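Local coordinates for protein glucose-6-phosphate acetyltransferase 1 (Arabidopsis thaliana, PDB 3T90) that catalyses the transfer of an acetyl group from acetyl-CoA to D-glucosamine 6-phosphate, a step in the biosynthesis of UDP-N-acetylglucosamine, at residues S13-G18 with E35-R40; G18-L23 with G30-E35. All coordinates share one frame; numbering follows the deposited sequence.

Interaction 1. Residues S13-G18 with E35-R40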
loop_
_atom_site.group_PDB
_atom_site.type_symbol
_atom_site.label_atom_id
_atom_site.label_comp_id
_atom_site.label_asym_id
_atom_site.label_seq_id
_atom_site.Cartn_x
_atom_site.Cartn_y
_atom_site.Cartn_z
ATOM N N SER A 13 -3.096 1.380 25.098
ATOM C CA SER A 13 -2.216 0.970 26.200
ATOM C C SER A 13 -1.055 0.157 25.762
ATOM O O SER A 13 -0.207 -0.178 26.593
ATOM C CB SER A 13 -3.027 0.256 27.279
ATOM O OG SER A 13 -3.848 -0.693 26.685
ATOM N N ASP A 14 -1.041 -0.311 24.492
ATOM C CA ASP A 14 0.060 -1.124 24.047
ATOM C C ASP A 14 1.391 -0.368 23.967
ATOM O O ASP A 14 2.410 -1.090 23.836
ATOM C CB ASP A 14 -0.238 -1.793 22.681
ATOM C CG ASP A 14 -1.259 -2.926 22.843
ATOM O OD1 ASP A 14 -1.305 -3.561 23.899
ATOM O OD2 ASP A 14 -2.021 -3.216 21.910
ATOM N N LYS A 15 1.361 0.949 24.106
ATOM C CA LYS A 15 2.632 1.663 24.212
ATOM C C LYS A 15 3.435 1.203 25.448
ATOM O O LYS A 15 4.673 1.316 25.407
ATOM C CB LYS A 15 2.391 3.180 24.199
ATOM C CG LYS A 15 1.632 3.719 25.310
ATOM C CD LYS A 15 1.487 5.274 25.137
ATOM C CE LYS A 15 0.436 5.836 25.981
ATOM N NZ LYS A 15 -0.947 5.462 25.492
ATOM N N ARG A 16 2.791 0.628 26.466
ATOM C CA ARG A 16 3.574 0.157 27.588
ATOM C C ARG A 16 3.873 -1.352 27.515
ATOM O O ARG A 16 4.459 -1.921 28.480
ATOM C CB ARG A 16 2.885 0.557 28.915
ATOM C CG ARG A 16 1.590 -0.035 29.098
ATOM C CD ARG A 16 1.074 0.129 30.564
ATOM N NE ARG A 16 -0.257 -0.457 30.721
ATOM C CZ ARG A 16 -0.500 -1.747 31.002
ATOM N NH1 ARG A 16 0.503 -2.602 31.215
ATOM N NH2 ARG A 16 -1.762 -2.173 31.107
ATOM N N LYS A 17 3.556 -2.026 26.374
ATOM C CA LYS A 17 3.696 -3.464 26.270
ATOM C C LYS A 17 4.719 -3.858 25.217
ATOM O O LYS A 17 4.655 -4.952 24.665
ATOM C CB LYS A 17 2.315 -4.067 25.967
ATOM C CG LYS A 17 1.294 -3.970 27.135
ATOM C CD LYS A 17 0.003 -4.777 26.808
ATOM C CE LYS A 17 -0.853 -4.622 28.026
ATOM N NZ LYS A 17 -2.153 -5.281 27.739
ATOM N N GLY A 18 5.656 -2.987 24.925
ATOM C CA GLY A 18 6.743 -3.364 24.020
ATOM C C GLY A 18 6.391 -3.424 22.543
ATOM O O GLY A 18 7.142 -4.087 21.769
ATOM N N GLU A 35 3.540 10.740 23.571
ATOM C CA GLU A 35 2.728 11.777 22.894
ATOM C C GLU A 35 2.579 11.410 21.440
ATOM O O GLU A 35 1.508 11.534 20.866
ATOM C CB GLU A 35 3.389 13.171 23.031
ATOM C CG GLU A 35 3.344 13.716 24.459
ATOM C CD GLU A 35 4.394 13.147 25.419
ATOM O OE1 GLU A 35 5.240 12.227 25.195
ATOM O OE2 GLU A 35 4.358 13.682 26.553
ATOM N N GLU A 36 3.694 11.066 20.796
ATOM C CA GLU A 36 3.703 10.723 19.396
ATOM C C GLU A 36 2.971 9.404 19.125
ATOM O O GLU A 36 2.188 9.325 18.177
ATOM C CB GLU A 36 5.140 10.628 18.890
ATOM C CG GLU A 36 5.132 10.475 17.399
ATOM C CD GLU A 36 4.991 11.746 16.518
ATOM O OE1 GLU A 36 4.341 12.774 16.891
ATOM O OE2 GLU A 36 5.542 11.684 15.389
ATOM N N PHE A 37 3.117 8.427 20.035
ATOM C CA PHE A 37 2.411 7.153 19.916
ATOM C C PHE A 37 0.906 7.460 19.889
ATOM O O PHE A 37 0.182 6.978 18.989
ATOM C CB PHE A 37 2.714 6.191 21.071
ATOM C CG PHE A 37 1.935 4.896 20.981
ATOM C CD1 PHE A 37 2.413 3.814 20.276
ATOM C CD2 PHE A 37 0.668 4.854 21.489
ATOM C CE1 PHE A 37 1.586 2.614 20.217
ATOM C CE2 PHE A 37 -0.138 3.709 21.421
ATOM C CZ PHE A 37 0.326 2.602 20.806
ATOM N N ASP A 38 0.435 8.268 20.830
ATOM C CA ASP A 38 -1.016 8.497 20.888
ATOM C C ASP A 38 -1.490 9.270 19.702
ATOM O O ASP A 38 -2.625 8.996 19.217
ATOM C CB ASP A 38 -1.373 9.288 22.164
ATOM C CG ASP A 38 -1.245 8.470 23.380
ATOM O OD1 ASP A 38 -1.117 7.231 23.387
ATOM O OD2 ASP A 38 -1.333 9.073 24.453
ATOM N N ARG A 39 -0.663 10.215 19.202
ATOM C CA ARG A 39 -1.063 11.030 18.061
ATOM C C ARG A 39 -1.273 10.079 16.896
ATOM O O ARG A 39 -2.302 10.197 16.191
ATOM C CB ARG A 39 0.053 12.021 17.727
ATOM C CG ARG A 39 -0.357 13.023 16.681
ATOM C CD ARG A 39 0.723 14.023 16.304
ATOM N NE ARG A 39 1.847 13.321 15.675
ATOM C CZ ARG A 39 1.933 13.094 14.373
ATOM N NH1 ARG A 39 1.011 13.604 13.568
ATOM N NH2 ARG A 39 2.946 12.381 13.877
ATOM N N ARG A 40 -0.298 9.201 16.636
ATOM C CA ARG A 40 -0.347 8.373 15.434
ATOM C C ARG A 40 -1.378 7.268 15.616
ATOM O O ARG A 40 -2.081 6.913 14.663
ATOM C CB ARG A 40 1.088 7.825 15.215
ATOM C CG ARG A 40 1.238 6.784 13.973
ATOM C CD ARG A 40 0.554 7.230 12.678
ATOM N NE ARG A 40 0.837 8.623 12.342
ATOM C CZ ARG A 40 1.826 8.972 11.547
ATOM N NH1 ARG A 40 2.731 8.070 11.070
ATOM N NH2 ARG A 40 1.883 10.227 11.158
#
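K15 lies over one face of the F37 ring and carries its ammonium group on to D38, joining the 3-10 turn after the first strand of this GNAT fold to helix 34-45. Its CB sits almost over the middle of the ring, 3.6 Å from the centroid of F37 and 11° off the ring normal, a CH-pi contact. Farther along the side chain, CD keeps to the CD2 side of the ring, 3.8 Å from that atom of F37. The chain then bends at its last torsion (chi4 -72°), which swings K15 NZ to 2.8 Å from D38 OD1 in a salt bridge that uses the syn lone pair of that oxygen. The carbonyl oxygen of I12, just before the turn, also accepts from NZ, so two oxygens grip the ammonium group. A methionine in place of K15 would probably leave the D38 carboxylate without its counter-charge and the I12 carbonyl without this donor.

F37 comes from the helix with CG anti to the backbone N (chi1 177°), which extends the ring toward the turn; it also stacks with F76 of the second subunit. The turn is also anchored through D14, whose carboxylate forms a salt bridge with R8 and accepts from the backbone N of E11. On the helix, D38 OD1 lies at the edge of the F37 ring, in the ring plane, while it accepts from K15 NZ.

Interaction 2. Residues G18-L23 with G30-E35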
loop_
_atom_site.group_PDB
_atom_site.type_symbol
_atom_site.label_atom_id
_atom_site.label_comp_id
_atom_site.label_asym_id
_atom_site.label_seq_id
_atom_site.Cartn_x
_atom_site.Cartn_y
_atom_site.Cartn_z
ATOM N N GLY A 18 5.656 -2.987 24.925
ATOM C CA GLY A 18 6.743 -3.364 24.020
ATOM C C GLY A 18 6.391 -3.424 22.543
ATOM O O GLY A 18 7.142 -4.087 21.769
ATOM N N PHE A 19 5.319 -2.727 22.185
ATOM C CA PHE A 19 4.947 -2.617 20.720
ATOM C C PHE A 19 6.029 -1.958 19.858
ATOM O O PHE A 19 6.443 -2.542 18.843
ATOM C CB PHE A 19 3.594 -1.942 20.612
ATOM C CG PHE A 19 3.154 -1.749 19.190
ATOM C CD1 PHE A 19 2.790 -2.834 18.381
ATOM C CD2 PHE A 19 3.123 -0.489 18.671
ATOM C CE1 PHE A 19 2.354 -2.600 17.082
ATOM C CE2 PHE A 19 2.700 -0.257 17.359
ATOM C CZ PHE A 19 2.330 -1.338 16.584
ATOM N N ILE A 20 6.496 -0.776 20.218
ATOM C CA ILE A 20 7.485 -0.100 19.414
ATOM C C ILE A 20 8.810 -0.893 19.461
ATOM O O ILE A 20 9.447 -1.111 18.407
ATOM C CB ILE A 20 7.690 1.343 19.932
ATOM C CG1 ILE A 20 6.337 2.106 19.844
ATOM C CG2 ILE A 20 8.860 2.086 19.160
ATOM C CD1 ILE A 20 5.885 2.271 18.344
ATOM N N GLU A 21 9.148 -1.434 20.631
ATOM C CA GLU A 21 10.344 -2.301 20.732
ATOM C C GLU A 21 10.279 -3.480 19.756
ATOM O O GLU A 21 11.309 -3.788 19.119
ATOM C CB GLU A 21 10.536 -2.757 22.162
ATOM C CG GLU A 21 10.824 -1.559 23.119
ATOM C CD GLU A 21 9.553 -1.149 23.844
ATOM O OE1 GLU A 21 8.479 -0.856 23.217
ATOM O OE2 GLU A 21 9.592 -1.140 25.127
ATOM N N LEU A 22 9.117 -4.113 19.597
ATOM C CA LEU A 22 8.995 -5.246 18.688
ATOM C C LEU A 22 9.144 -4.755 17.249
ATOM O O LEU A 22 9.830 -5.440 16.439
ATOM C CB LEU A 22 7.626 -5.873 18.909
ATOM C CG LEU A 22 7.246 -6.880 17.840
ATOM C CD1 LEU A 22 8.268 -8.074 17.788
ATOM C CD2 LEU A 22 5.786 -7.379 18.040
ATOM N N LEU A 23 8.515 -3.602 16.914
ATOM C CA LEU A 23 8.721 -3.067 15.547
ATOM C C LEU A 23 10.211 -2.874 15.216
ATOM O O LEU A 23 10.580 -2.984 14.055
ATOM C CB LEU A 23 7.951 -1.768 15.290
ATOM C CG LEU A 23 6.430 -1.934 15.245
ATOM C CD1 LEU A 23 5.698 -0.573 15.222
ATOM C CD2 LEU A 23 5.978 -2.840 14.037
ATOM N N GLY A 30 13.219 4.648 15.793
ATOM C CA GLY A 30 13.496 5.819 16.652
ATOM C C GLY A 30 12.874 5.613 18.049
ATOM O O GLY A 30 12.193 4.652 18.376
ATOM N N SER A 31 13.045 6.618 18.905
ATOM C CA SER A 31 12.571 6.468 20.304
ATOM C C SER A 31 11.227 7.202 20.431
ATOM O O SER A 31 11.134 8.358 20.915
ATOM C CB SER A 31 13.573 6.984 21.375
ATOM O OG SER A 31 14.858 6.351 21.261
ATOM N N VAL A 32 10.139 6.537 20.022
ATOM C CA VAL A 32 8.803 7.136 19.862
ATOM C C VAL A 32 8.222 7.477 21.259
ATOM O O VAL A 32 8.076 6.642 22.125
ATOM C CB VAL A 32 7.847 6.108 19.141
ATOM C CG1 VAL A 32 6.409 6.624 19.070
ATOM C CG2 VAL A 32 8.374 5.783 17.705
ATOM N N THR A 33 7.894 8.716 21.456
ATOM C CA THR A 33 7.358 9.177 22.722
ATOM C C THR A 33 5.914 8.727 22.908
ATOM O O THR A 33 5.223 8.402 21.931
ATOM C CB THR A 33 7.404 10.713 22.852
ATOM O OG1 THR A 33 6.540 11.268 21.865
ATOM C CG2 THR A 33 8.833 11.274 22.657
ATOM N N ASP A 34 5.441 8.765 24.126
ATOM C CA ASP A 34 4.014 8.467 24.387
ATOM C C ASP A 34 3.121 9.452 23.660
ATOM O O ASP A 34 2.051 9.068 23.113
ATOM C CB ASP A 34 3.731 8.422 25.866
ATOM C CG ASP A 34 4.319 7.215 26.549
ATOM O OD1 ASP A 34 4.583 6.187 25.884
ATOM O OD2 ASP A 34 4.588 7.292 27.778
ATOM N N GLU A 35 3.540 10.740 23.571
ATOM C CA GLU A 35 2.728 11.777 22.894
ATOM C C GLU A 35 2.579 11.410 21.440
ATOM O O GLU A 35 1.508 11.534 20.866
ATOM C CB GLU A 35 3.389 13.171 23.031
ATOM C CG GLU A 35 3.344 13.716 24.459
ATOM C CD GLU A 35 4.394 13.147 25.419
ATOM O OE1 GLU A 35 5.240 12.227 25.195
ATOM O OE2 GLU A 35 4.358 13.682 26.553
#
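I20 and V32 meet through methyl groups, and this apolar contact carries the packing between the short helix 19-23 and the loop that leads into helix 34-45. I20 CG2 and V32 CG2 are 4.0 Å apart, an ordinary van der Waals distance, and the same I20 methyl is 4.1 Å from V32 CB. The two side chains cross at about a right angle, so the touch is local and little surface is buried, about 105 Å² over both sides. In I20 the CG2 methyl stands anti to the backbone N while CG1 turns back beside it (chi1 -60°); this brings CG2 closest to V32, with CD1 at the end of the longer branch a little farther off. V32 presents CG2, the branch beside its own backbone N.

Polar groups play a lesser part. The carbonyl oxygen of G30 lies 4.3 Å from I20 CG2, a loose approach at the margin, and the same oxygen receives a weak hydrogen bond from V32 N. Within the helix, L22 N bonds to G18 O at 2.9 Å, closing the first turn behind the G18 N-cap. On the other side T33 is the N-cap of helix 34-45, its OG1 accepting from the backbone N of E36.

Contacts between subunits complete the surroundings: F76 of the second subunit packs on I20 and L23 and meets F19 edge-to-face, while C80 of that subunit packs on V32. The arrangement belongs to the N-terminal helical region of the GNAT fold, here two successive helices joined by a loop, part of it lying at the interface of the homodimer.

From the N terminus, strand 5-9 leads into residues 13-18, which open in 3-10 turn and which interaction 1 ties to helix 34-45. The chain then enters helix 19-23, passes through a loop and returns at residues 30-35, where interaction 2 closes a smaller loop nested inside the one closed by interaction 1. G18 and E35 belong to both contacts, whose centres are 7 Å apart. They also touch directly: F37 CE1 lies 3.8 Å from F19 CD2, and K15 CD lies 3.3 Å from D34 OD1. Together they tie the 3-10 turn and helix 19-23 to the start of helix 34-45, with the second subunit packing against both contacts.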